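Local structure of aminoglycoside acetyltransferase meta-AAC0020 (Uncultured bacterium, 5F49) at the malonyl-coenzyme A site. The protein acetylates aminoglycoside antibiotics with acetyl-coenzyme A as donor, as a member of the GNAT family, and here binds malonyl-coenzyme A. Coordinates in Å, arbitrary orientation; residue numbers count along the deposited sequence, not the author numbering.

The malonyl-coenzyme A site. Residues 34-35, 90-94, 99-105, 128, 131, 133-134, 136-138, 140. With MLC (malonyl-coenzyme A), chain B.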
loop_
_atom_site.group_PDB
_atom_site.type_symbol
_atom_site.label_atom_id
_atom_site.label_comp_id
_atom_site.label_asym_id
_atom_site.label_seq_id
_atom_site.Cartn_x
_atom_site.Cartn_y
_atom_site.Cartn_z
ATOM N N VAL A 34 22.198 1.748 -0.411
ATOM C CA VAL A 34 21.967 0.451 0.219
ATOM C C VAL A 34 21.252 -0.523 -0.723
ATOM O O VAL A 34 21.593 -1.705 -0.773
ATOM C CB VAL A 34 21.161 0.595 1.530
ATOM C CG1 VAL A 34 20.841 -0.771 2.111
ATOM C CG2 VAL A 34 21.947 1.419 2.539
ATOM N N PHE A 35 20.279 -0.026 -1.482
ATOM C CA PHE A 35 19.564 -0.858 -2.447
ATOM C C PHE A 35 20.334 -0.994 -3.752
ATOM O O PHE A 35 19.901 -1.713 -4.656
ATOM C CB PHE A 35 18.176 -0.286 -2.732
ATOM C CG PHE A 35 17.296 -0.217 -1.525
ATOM C CD1 PHE A 35 17.421 -1.155 -0.512
ATOM C CD2 PHE A 35 16.353 0.783 -1.395
ATOM C CE1 PHE A 35 16.619 -1.094 0.612
ATOM C CE2 PHE A 35 15.548 0.849 -0.276
ATOM C CZ PHE A 35 15.681 -0.098 0.731
ATOM N N TYR A 90 6.916 0.973 3.529
ATOM C CA TYR A 90 7.286 0.713 2.147
ATOM C C TYR A 90 8.765 0.367 1.994
ATOM O O TYR A 90 9.101 -0.653 1.415
ATOM C CB TYR A 90 6.934 1.913 1.275
ATOM C CG TYR A 90 7.109 1.650 -0.196
ATOM C CD1 TYR A 90 6.128 0.978 -0.920
ATOM C CD2 TYR A 90 8.254 2.060 -0.863
ATOM C CE1 TYR A 90 6.283 0.726 -2.273
ATOM C CE2 TYR A 90 8.419 1.815 -2.210
ATOM C CZ TYR A 90 7.432 1.148 -2.911
ATOM O OH TYR A 90 7.596 0.902 -4.255
ATOM N N ASP A 91 9.639 1.228 2.502
ATOM C CA ASP A 91 11.079 0.985 2.459
ATOM C C ASP A 91 11.678 1.099 3.854
ATOM O O ASP A 91 11.237 1.924 4.656
ATOM C CB ASP A 91 11.777 1.976 1.521
ATOM C CG ASP A 91 11.799 1.509 0.073
ATOM O OD1 ASP A 91 11.947 0.289 -0.161
ATOM O OD2 ASP A 91 11.677 2.367 -0.833
ATOM N N LEU A 92 12.677 0.269 4.133
ATOM C CA LEU A 92 13.472 0.370 5.352
ATOM C C LEU A 92 14.912 0.014 5.027
ATOM O O LEU A 92 15.183 -0.998 4.375
ATOM C CB LEU A 92 12.927 -0.542 6.464
ATOM C CG LEU A 92 13.860 -0.860 7.645
ATOM C CD1 LEU A 92 14.270 0.385 8.429
ATOM C CD2 LEU A 92 13.210 -1.870 8.586
ATOM N N ALA A 93 15.843 0.853 5.463
ATOM C CA ALA A 93 17.246 0.589 5.189
ATOM C C ALA A 93 18.137 1.198 6.258
ATOM O O ALA A 93 17.784 2.194 6.890
ATOM C CB ALA A 93 17.628 1.123 3.805
ATOM N N VAL A 94 19.293 0.580 6.462
ATOM C CA VAL A 94 20.316 1.111 7.347
ATOM C C VAL A 94 21.639 1.117 6.589
ATOM O O VAL A 94 21.971 0.137 5.915
ATOM C CB VAL A 94 20.444 0.276 8.644
ATOM C CG1 VAL A 94 21.595 0.783 9.510
ATOM C CG2 VAL A 94 19.131 0.293 9.422
ATOM N N GLN A 99 24.756 -1.248 10.024
ATOM C CA GLN A 99 23.788 -2.322 10.162
ATOM C C GLN A 99 24.176 -3.229 11.320
ATOM O O GLN A 99 25.300 -3.153 11.815
ATOM C CB GLN A 99 23.687 -3.109 8.859
ATOM C CG GLN A 99 23.220 -2.262 7.688
ATOM C CD GLN A 99 23.153 -3.039 6.390
ATOM O OE1 GLN A 99 23.447 -4.235 6.351
ATOM N NE2 GLN A 99 22.773 -2.358 5.313
ATOM N N ARG A 100 23.238 -4.070 11.753
ATOM C CA ARG A 100 23.479 -5.049 12.812
ATOM C C ARG A 100 23.850 -4.395 14.144
ATOM O O ARG A 100 24.600 -4.969 14.927
ATOM C CB ARG A 100 24.585 -6.031 12.394
ATOM C CG ARG A 100 24.257 -6.857 11.157
ATOM C CD ARG A 100 25.514 -7.249 10.380
ATOM N NE ARG A 100 25.606 -6.505 9.126
ATOM C CZ ARG A 100 26.666 -5.804 8.743
ATOM N NH1 ARG A 100 27.742 -5.760 9.513
ATOM N NH2 ARG A 100 26.655 -5.147 7.586
ATOM N N GLN A 101 23.323 -3.200 14.401
ATOM C CA GLN A 101 23.598 -2.522 15.662
ATOM C C GLN A 101 22.335 -2.028 16.364
ATOM O O GLN A 101 22.415 -1.232 17.309
ATOM C CB GLN A 101 24.554 -1.350 15.436
ATOM C CG GLN A 101 25.916 -1.770 14.912
ATOM C CD GLN A 101 26.918 -0.637 14.928
ATOM O OE1 GLN A 101 27.150 -0.008 15.964
ATOM N NE2 GLN A 101 27.515 -0.362 13.772
ATOM N N GLY A 102 21.179 -2.495 15.902
ATOM C CA GLY A 102 19.930 -2.206 16.575
ATOM C C GLY A 102 19.156 -1.038 15.999
ATOM O O GLY A 102 18.104 -0.687 16.512
ATOM N N ILE A 103 19.669 -0.443 14.928
ATOM C CA ILE A 103 19.025 0.717 14.329
ATOM C C ILE A 103 17.695 0.355 13.673
ATOM O O ILE A 103 16.681 1.020 13.909
ATOM C CB ILE A 103 19.940 1.388 13.288
ATOM C CG1 ILE A 103 21.213 1.899 13.964
ATOM C CG2 ILE A 103 19.216 2.533 12.611
ATOM C CD1 ILE A 103 22.222 2.519 13.018
ATOM N N GLY A 104 17.706 -0.687 12.845
ATOM C CA GLY A 104 16.496 -1.171 12.195
ATOM C C GLY A 104 15.387 -1.433 13.202
ATOM O O GLY A 104 14.259 -0.980 13.022
ATOM N N LYS A 105 15.720 -2.141 14.280
ATOM C CA LYS A 105 14.756 -2.417 15.342
ATOM C C LYS A 105 14.199 -1.136 15.968
ATOM O O LYS A 105 12.989 -1.025 16.179
ATOM C CB LYS A 105 15.392 -3.293 16.425
ATOM C CG LYS A 105 15.658 -4.710 15.963
ATOM C CD LYS A 105 16.438 -5.511 16.992
ATOM C CE LYS A 105 16.268 -7.003 16.746
ATOM N NZ LYS A 105 16.985 -7.832 17.753
ATOM N N ASP A 128 10.803 -9.683 0.131
ATOM C CA ASP A 128 10.840 -10.733 -0.867
ATOM C C ASP A 128 11.231 -12.032 -0.187
ATOM O O ASP A 128 12.069 -12.042 0.713
ATOM C CB ASP A 128 11.810 -10.381 -1.993
ATOM C CG ASP A 128 11.516 -9.023 -2.608
ATOM O OD1 ASP A 128 10.488 -8.890 -3.307
ATOM O OD2 ASP A 128 12.312 -8.086 -2.388
ATOM N N ASP A 131 14.838 -12.878 0.117
ATOM C CA ASP A 131 15.699 -12.019 0.926
ATOM C C ASP A 131 15.792 -12.553 2.352
ATOM O O ASP A 131 15.103 -12.063 3.256
ATOM C CB ASP A 131 15.180 -10.580 0.921
ATOM C CG ASP A 131 16.213 -9.575 1.405
ATOM O OD1 ASP A 131 17.216 -9.978 2.031
ATOM O OD2 ASP A 131 16.006 -8.365 1.175
ATOM N N TYR A 133 17.962 -12.363 4.747
ATOM C CA TYR A 133 18.426 -11.485 5.805
ATOM C C TYR A 133 17.324 -10.517 6.221
ATOM O O TYR A 133 17.161 -10.230 7.405
ATOM C CB TYR A 133 19.687 -10.748 5.352
ATOM C CG TYR A 133 20.899 -11.666 5.285
ATOM C CD1 TYR A 133 20.866 -12.936 5.856
ATOM C CD2 TYR A 133 22.069 -11.269 4.656
ATOM C CE1 TYR A 133 21.961 -13.787 5.795
ATOM C CE2 TYR A 133 23.178 -12.114 4.594
ATOM C CZ TYR A 133 23.113 -13.370 5.168
ATOM O OH TYR A 133 24.203 -14.213 5.109
ATOM N N ALA A 134 16.549 -10.041 5.251
ATOM C CA ALA A 134 15.409 -9.185 5.557
ATOM C C ALA A 134 14.358 -9.964 6.345
ATOM O O ALA A 134 13.807 -9.453 7.326
ATOM C CB ALA A 134 14.805 -8.614 4.289
ATOM N N ASP A 136 14.831 -12.584 8.242
ATOM C CA ASP A 136 15.367 -12.785 9.580
ATOM C C ASP A 136 15.255 -11.515 10.424
ATOM O O ASP A 136 14.998 -11.580 11.627
ATOM C CB ASP A 136 16.825 -13.240 9.515
ATOM C CG ASP A 136 16.973 -14.664 9.005
ATOM O OD1 ASP A 136 15.959 -15.402 8.957
ATOM O OD2 ASP A 136 18.115 -15.049 8.667
ATOM N N PHE A 137 15.451 -10.356 9.802
ATOM C CA PHE A 137 15.298 -9.110 10.546
ATOM C C PHE A 137 13.860 -8.900 11.000
ATOM O O PHE A 137 13.619 -8.650 12.177
ATOM C CB PHE A 137 15.736 -7.888 9.739
ATOM C CG PHE A 137 15.343 -6.590 10.391
ATOM C CD1 PHE A 137 16.037 -6.118 11.504
ATOM C CD2 PHE A 137 14.255 -5.869 9.929
ATOM C CE1 PHE A 137 15.660 -4.937 12.119
ATOM C CE2 PHE A 137 13.873 -4.692 10.541
ATOM C CZ PHE A 137 14.574 -4.223 11.634
ATOM N N TYR A 138 12.907 -8.980 10.074
ATOM C CA TYR A 138 11.521 -8.696 10.433
ATOM C C TYR A 138 11.011 -9.697 11.464
ATOM O O TYR A 138 10.230 -9.336 12.343
ATOM C CB TYR A 138 10.613 -8.677 9.190
ATOM C CG TYR A 138 10.827 -7.437 8.345
ATOM C CD1 TYR A 138 10.622 -6.170 8.880
ATOM C CD2 TYR A 138 11.260 -7.530 7.032
ATOM C CE1 TYR A 138 10.832 -5.030 8.126
ATOM C CE2 TYR A 138 11.473 -6.395 6.269
ATOM C CZ TYR A 138 11.261 -5.148 6.823
ATOM O OH TYR A 138 11.470 -4.015 6.072
ATOM N N SER A 140 12.687 -10.934 13.793
ATOM C CA SER A 140 13.259 -10.553 15.081
ATOM C C SER A 140 12.568 -9.340 15.701
ATOM O O SER A 140 12.858 -8.989 16.844
ATOM C CB SER A 140 14.751 -10.257 14.941
ATOM O OG SER A 140 14.972 -8.945 14.451
HETATM C C8 MLC B . 21.656 -10.442 12.730
HETATM N N9 MLC B . 20.483 -10.326 12.072
HETATM C C4 MLC B . 20.846 -10.396 10.777
HETATM C C5 MLC B . 22.159 -10.630 10.683
HETATM N N7 MLC B . 22.660 -10.654 11.900
HETATM N N3 MLC B . 20.113 -10.330 9.653
HETATM C C2 MLC B . 20.738 -10.497 8.421
HETATM N N1 MLC B . 22.110 -10.738 8.361
HETATM C C6 MLC B . 22.770 -10.793 9.516
HETATM N N6 MLC B . 24.077 -11.011 9.580
HETATM C "C1'" MLC B . 19.026 -9.985 11.834
HETATM C "C2'" MLC B . 18.748 -10.420 13.210
HETATM O "O2'" MLC B . 17.367 -10.740 13.505
HETATM C "C3'" MLC B . 19.541 -9.568 14.393
HETATM O "O3'" MLC B . 18.736 -9.808 15.567
HETATM C "C4'" MLC B . 18.917 -8.401 13.894
HETATM O "O4'" MLC B . 18.809 -8.576 12.350
HETATM C "C5'" MLC B . 18.938 -6.880 14.336
HETATM O "O5'" MLC B . 18.307 -5.771 13.667
HETATM P P1 MLC B . 19.227 -4.360 13.638
HETATM O O11 MLC B . 17.995 -3.716 14.149
HETATM O O12 MLC B . 20.283 -4.905 14.513
HETATM O O6 MLC B . 19.555 -4.684 12.110
HETATM P P2 MLC B . 19.707 -3.497 10.995
HETATM O O21 MLC B . 20.781 -3.990 10.104
HETATM O O22 MLC B . 19.900 -2.243 11.752
HETATM O O7 MLC B . 18.304 -3.323 10.236
HETATM C CPB MLC B . 17.865 -4.266 9.257
HETATM C CPA MLC B . 17.947 -3.828 7.798
HETATM C CP7 MLC B . 19.392 -3.542 7.332
HETATM C CP9 MLC B . 17.320 -4.971 6.996
HETATM C CP8 MLC B . 17.085 -2.572 7.607
HETATM O OP3 MLC B . 20.188 -4.720 7.470
HETATM C CP6 MLC B . 19.362 -3.100 5.860
HETATM O OP2 MLC B . 19.375 -1.909 5.569
HETATM N NP2 MLC B . 19.400 -4.068 4.927
HETATM C CP5 MLC B . 19.374 -3.707 3.504
HETATM C CP4 MLC B . 18.172 -4.399 2.826
HETATM C CP3 MLC B . 16.827 -4.050 3.496
HETATM O OP1 MLC B . 16.746 -3.183 4.362
HETATM N NP1 MLC B . 15.784 -4.767 3.033
HETATM C CP2 MLC B . 14.361 -4.687 3.453
HETATM C CP1 MLC B . 13.350 -4.206 2.389
HETATM S S MLC B . 13.405 -2.464 1.814
HETATM P P3 MLC B . 19.073 -10.707 16.841
HETATM O O31 MLC B . 18.715 -12.040 16.304
HETATM O O32 MLC B . 20.499 -10.469 17.085
HETATM O O33 MLC B . 18.149 -10.240 17.893
HETATM C CM1 MLC B . 13.226 -2.645 0.068
HETATM C CM2 MLC B . 14.443 -3.314 -0.570
HETATM C CM3 MLC B . 14.209 -3.621 -2.039
HETATM O OM2 MLC B . 12.221 -2.363 -0.589
HETATM O OM3 MLC B . 14.788 -2.897 -2.880
HETATM O OM4 MLC B . 13.468 -4.595 -2.280
HETATM O O HOH W 1 22.026 -1.174 13.215
HETATM O O HOH W 2 12.902 0.008 -2.745
HETATM O O HOH W 3 11.726 -5.495 -4.329
#
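The acyl-coenzyme A cleft of a GNAT acetyltransferase pairs a strand edge, 86-94, with a pyrophosphate-binding loop of the Q/R-X-X-G-X-G/A type, here Gln99 to Gly104, running into helix 103-117. Main-chain amides serve the diphosphate of malonyl-coenzyme A (MLC): Arg100 N gives a nearly straight bond (166°) to MLC O21, Gly102 N reaches MLC O12, Gly104 N holds MLC O22 at 2.9 Å and Lys105 N binds MLC O11, so the positive end of the helix dipole probably helps to offset the phosphate charge. A water shared by Gln101 N and Ile103 N also meets MLC O22. Lys105, extended beyond CG, runs alongside the ribose C5' and puts Lys105 NZ 2.7 Å from MLC O33 of the 3'-phosphate in a salt bridge. An alanine here would probably weaken the hold on the 3'-phosphate, losing that charge pairing and the aliphatic contact with MLC C5'. Further along the pantetheine arm, towards the thioester, Val94 N donates to the carbonyl MLC OP2 at 2.6 Å, extending the strand edge onto the cofactor. Gln99, with its amide flat to the bond (6° out of plane), donates from Gln99 NE2 to Val94 O at 2.7 Å, tying loop to strand. From helix 132-139, Phe137, CG anti to the backbone N (chi1 169°), turns a ring face to methylene MLC CPB, a CH-pi contact 3.6 Å from the Phe137 ring centroid. Tyr133 offers its ring face to the adenine edge, and MLC N1 lies 3.4 Å from Tyr133 CG. At the acyl end, MLC CM2 of the malonyl group sits over the face of Phe35, and the terminal carboxylate MLC OM4 is linked through water to Asp128 OD2.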